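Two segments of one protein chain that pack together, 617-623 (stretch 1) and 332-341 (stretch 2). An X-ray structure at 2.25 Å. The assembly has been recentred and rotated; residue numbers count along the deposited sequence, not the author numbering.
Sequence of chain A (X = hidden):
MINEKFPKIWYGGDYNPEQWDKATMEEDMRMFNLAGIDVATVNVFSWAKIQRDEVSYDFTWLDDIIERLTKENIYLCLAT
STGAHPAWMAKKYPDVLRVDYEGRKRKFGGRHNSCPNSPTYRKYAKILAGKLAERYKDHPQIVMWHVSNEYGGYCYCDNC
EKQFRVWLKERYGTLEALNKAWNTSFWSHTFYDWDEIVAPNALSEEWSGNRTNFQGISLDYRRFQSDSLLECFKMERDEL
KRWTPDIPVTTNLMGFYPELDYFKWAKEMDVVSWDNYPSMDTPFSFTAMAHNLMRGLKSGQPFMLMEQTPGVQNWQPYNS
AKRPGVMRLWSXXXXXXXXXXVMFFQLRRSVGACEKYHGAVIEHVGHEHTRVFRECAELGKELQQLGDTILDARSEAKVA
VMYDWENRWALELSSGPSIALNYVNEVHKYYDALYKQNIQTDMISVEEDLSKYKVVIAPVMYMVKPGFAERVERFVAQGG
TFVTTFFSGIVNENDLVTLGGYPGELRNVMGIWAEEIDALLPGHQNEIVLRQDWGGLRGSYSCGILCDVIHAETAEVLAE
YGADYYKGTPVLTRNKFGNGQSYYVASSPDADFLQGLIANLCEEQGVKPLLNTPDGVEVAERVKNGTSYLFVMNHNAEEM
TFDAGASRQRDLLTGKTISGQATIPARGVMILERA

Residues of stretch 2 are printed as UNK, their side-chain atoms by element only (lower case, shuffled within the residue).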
# COMPACT_ATOMS: atom_id res chain seq x y z
N VAL A 617 -7.23 34.76 14.36
CA VAL A 617 -8.37 35.64 14.15
C VAL A 617 -8.29 36.15 12.72
O VAL A 617 -7.54 37.07 12.41
CB VAL A 617 -8.39 36.82 15.14
CG1 VAL A 617 -9.52 37.80 14.78
CG2 VAL A 617 -8.55 36.30 16.57
N GLU A 618 -9.07 35.53 11.85
CA GLU A 618 -9.01 35.83 10.44
C GLU A 618 -9.82 37.08 10.10
O GLU A 618 -10.95 37.25 10.56
CB GLU A 618 -9.51 34.64 9.64
CG GLU A 618 -9.69 34.91 8.16
CD GLU A 618 -10.32 33.74 7.45
OE1 GLU A 618 -10.62 32.73 8.13
OE2 GLU A 618 -10.52 33.83 6.23
N VAL A 619 -9.23 37.95 9.30
CA VAL A 619 -9.97 39.09 8.80
C VAL A 619 -9.96 39.13 7.27
O VAL A 619 -8.91 39.03 6.64
CB VAL A 619 -9.44 40.41 9.36
CG1 VAL A 619 -10.32 41.56 8.92
CG2 VAL A 619 -9.35 40.34 10.88
N ALA A 620 -11.14 39.30 6.67
CA ALA A 620 -11.24 39.40 5.23
C ALA A 620 -12.29 40.43 4.87
O ALA A 620 -13.18 40.72 5.66
CB ALA A 620 -11.59 38.04 4.62
N GLU A 621 -12.19 40.98 3.66
CA GLU A 621 -13.02 42.12 3.30
C GLU A 621 -13.81 41.89 2.02
O GLU A 621 -13.28 41.39 1.04
CB GLU A 621 -12.15 43.38 3.14
CG GLU A 621 -12.95 44.63 2.76
CD GLU A 621 -12.08 45.78 2.26
OE1 GLU A 621 -11.29 45.55 1.32
OE2 GLU A 621 -12.17 46.90 2.81
N ARG A 622 -15.08 42.28 2.05
CA ARG A 622 -15.87 42.43 0.84
C ARG A 622 -16.39 43.86 0.79
O ARG A 622 -16.72 44.44 1.82
CB ARG A 622 -17.02 41.42 0.81
CG ARG A 622 -16.59 39.96 0.70
CD ARG A 622 -17.79 39.00 0.73
NE ARG A 622 -18.60 39.07 -0.48
CZ ARG A 622 -19.69 38.35 -0.72
NH1 ARG A 622 -20.13 37.47 0.17
NH2 ARG A 622 -20.35 38.51 -1.85
N VAL A 623 -16.46 44.41 -0.41
CA VAL A 623 -16.81 45.81 -0.61
C VAL A 623 -17.99 45.94 -1.56
O VAL A 623 -18.02 45.32 -2.62
CB VAL A 623 -15.62 46.60 -1.18
CG1 VAL A 623 -16.04 48.00 -1.57
CG2 VAL A 623 -14.46 46.63 -0.19
N UNK A 332 -19.79 31.61 7.79
CA UNK A 332 -19.41 33.00 7.56
C UNK A 332 -18.02 33.12 6.93
O UNK A 332 -17.72 34.12 6.27
c UNK A 332 -20.93 34.19 9.20
o UNK A 332 -24.84 35.12 10.20
c UNK A 332 -21.73 34.92 8.33
c UNK A 332 -23.04 35.23 8.66
c UNK A 332 -22.77 34.09 10.74
c UNK A 332 -21.47 33.78 10.41
c UNK A 332 -19.50 33.84 8.83
c UNK A 332 -23.55 34.81 9.86
N UNK A 333 -17.17 32.12 7.13
CA UNK A 333 -15.89 32.11 6.45
C UNK A 333 -16.13 32.05 4.94
O UNK A 333 -15.48 32.76 4.17
c UNK A 333 -13.52 31.17 6.47
c UNK A 333 -14.98 30.98 6.91
o UNK A 333 -13.14 28.82 6.66
n UNK A 333 -11.39 30.19 7.08
c UNK A 333 -12.66 29.96 6.74
N UNK A 334 -17.07 31.21 4.51
CA UNK A 334 -17.42 31.14 3.10
C UNK A 334 -17.94 32.49 2.61
O UNK A 334 -17.48 33.01 1.59
c UNK A 334 -18.44 30.06 2.86
N UNK A 335 -18.88 33.06 3.35
CA UNK A 335 -19.46 34.34 2.95
C UNK A 335 -18.37 35.41 2.82
O UNK A 335 -18.36 36.19 1.87
c UNK A 335 -20.54 34.81 3.94
c UNK A 335 -21.10 36.17 3.52
c UNK A 335 -21.64 33.76 4.06
N UNK A 336 -17.46 35.41 3.79
CA UNK A 336 -16.34 36.34 3.83
C UNK A 336 -15.51 36.30 2.55
O UNK A 336 -14.87 37.28 2.17
c UNK A 336 -15.46 36.02 5.03
N UNK A 337 -15.50 35.15 1.88
CA UNK A 337 -14.67 34.99 0.69
C UNK A 337 -15.44 35.03 -0.62
O UNK A 337 -14.85 34.82 -1.68
c UNK A 337 -12.75 33.89 1.88
c UNK A 337 -13.77 33.77 0.80
c UNK A 337 -12.69 33.36 3.12
n UNK A 337 -11.63 34.69 1.76
c UNK A 337 -10.92 34.63 2.87
n UNK A 337 -11.54 33.83 3.71
N UNK A 338 -16.72 35.36 -0.56
CA UNK A 338 -17.48 35.61 -1.78
C UNK A 338 -18.77 34.82 -1.91
O UNK A 338 -19.50 34.98 -2.87
N UNK A 339 -19.06 33.97 -0.93
CA UNK A 339 -20.27 33.15 -0.99
C UNK A 339 -21.53 33.98 -0.73
O UNK A 339 -21.59 34.71 0.25
c UNK A 339 -20.18 31.98 -0.01
N UNK A 340 -22.52 33.86 -1.60
CA UNK A 340 -23.79 34.57 -1.44
C UNK A 340 -24.92 33.60 -1.13
O UNK A 340 -26.10 33.95 -1.22
c UNK A 340 -23.47 36.79 -2.63
o UNK A 340 -23.72 37.60 -3.55
c UNK A 340 -24.11 35.41 -2.67
o UNK A 340 -22.72 37.05 -1.67
N UNK A 341 -24.56 32.38 -0.78
CA UNK A 341 -25.50 31.42 -0.24
C UNK A 341 -24.77 30.60 0.81
O UNK A 341 -23.54 30.47 0.75
c UNK A 341 -26.51 31.17 -2.55
o UNK A 341 -24.99 29.53 -1.69
c UNK A 341 -26.03 30.44 -1.32
O HOH W 1 -12.62 38.48 0.88

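Position 332 carries one carbon, then a ring of six carbons bearing one oxygen. It lies on the helix but does not reach stretch 1. This is a phenol, so the residue is Tyr332.

Position 333 has three side-chain carbons, the third carrying one oxygen and one nitrogen, and this nitrogen lies against the Glu618 carboxylate. That is a primary amide two carbons beyond CB, so the residue is Gln333. CB points sideways, but the extended chain (chi1 t, chi2 t) brings its end to stretch 1. Gln333 NE2 donates a hydrogen bond to Glu618 OE1 at 2.9 Å.

Position 334 has a single side-chain carbon, directed away from the strand, and makes no contact. It is Ala334.

Position 335 has three side-chain carbons, one carrying the other two, and one of these lies near the Arg622 guanidinium. Branching at CB without an oxygen gives Val335. Val335 CG1 lies 3.7 Å from Arg622 NH1. The backbone adds a hydrogen bond: Val335 O accepts from Arg622 NH1 at 2.8 Å.

Position 336 again has one carbon, which lies near the methyl group of Ala620, so it is Ala336. Ala336 CA and Ala620 CA, 6.1 Å apart, are the closest CA pair across the two stretches. The two methyl groups make an apolar contact, Ala620 CB to Ala336 CB 4.4 Å. Arg622 CG packs 3.5 Å from Ala336 O. The oxygen of water 1 donates to Ala336 O at 2.9 Å and to Glu621 O at 3.0 Å, bridging the two backbones.

Position 337 shows one carbon, then a five-membered ring of three carbons and two nitrogens. One ring nitrogen meets the Glu618 carboxylate, and a ring carbon lies near Ala620. The ring is an imidazole, and the residue is His337. CB points away, but the end of the ring comes nearer to stretch 1. His337 NE2 donates to Glu618 OE2 at 2.7 Å, with the acceptor near the ring plane. His337 CE1 also lies 3.9 Å from Ala620 CB.

Position 338 has no side-chain atoms, and its backbone lies over one face of the Arg622 guanidinium. It is Gly338. Its phi of 128° with psi near 0° would jam a CB against the preceding carbonyl oxygen. Gly338 C is 3.6 Å from Arg622 NH1.

Position 339 has one carbon, pointing away from stretch 1, while its carbonyl meets Arg622. It is Ala339. Ala339 O accepts from Arg622 NH1 at 3.1 Å.

Position 340 has two carbons, the second carrying two oxygens, one of them against the Arg622 guanidinium. This short carboxylate is Asp340. Asp340 OD1 forms a salt bridge with Arg622 NH2 at 2.8 Å. A weak hydrogen bond also runs from Arg622 NH1 to Asp340 OD1 at 3.2 Å.

Position 341 has one carbon carrying one oxygen and one carbon, out of reach of stretch 1. It is Thr341.

The contact uses alternate residues of the strand: Glu618, Ala620 and Arg622 all point toward stretch 2. Glu618 uses its two carboxylate oxygens to hold Gln333 and His337, four residues apart. Ala620 provides a small apolar surface. Arg622 gathers Val335 O, Ala339 O and Asp340 OD1 at its guanidinium edge.

Stretch 2 (332-341) YQAVAHGADT
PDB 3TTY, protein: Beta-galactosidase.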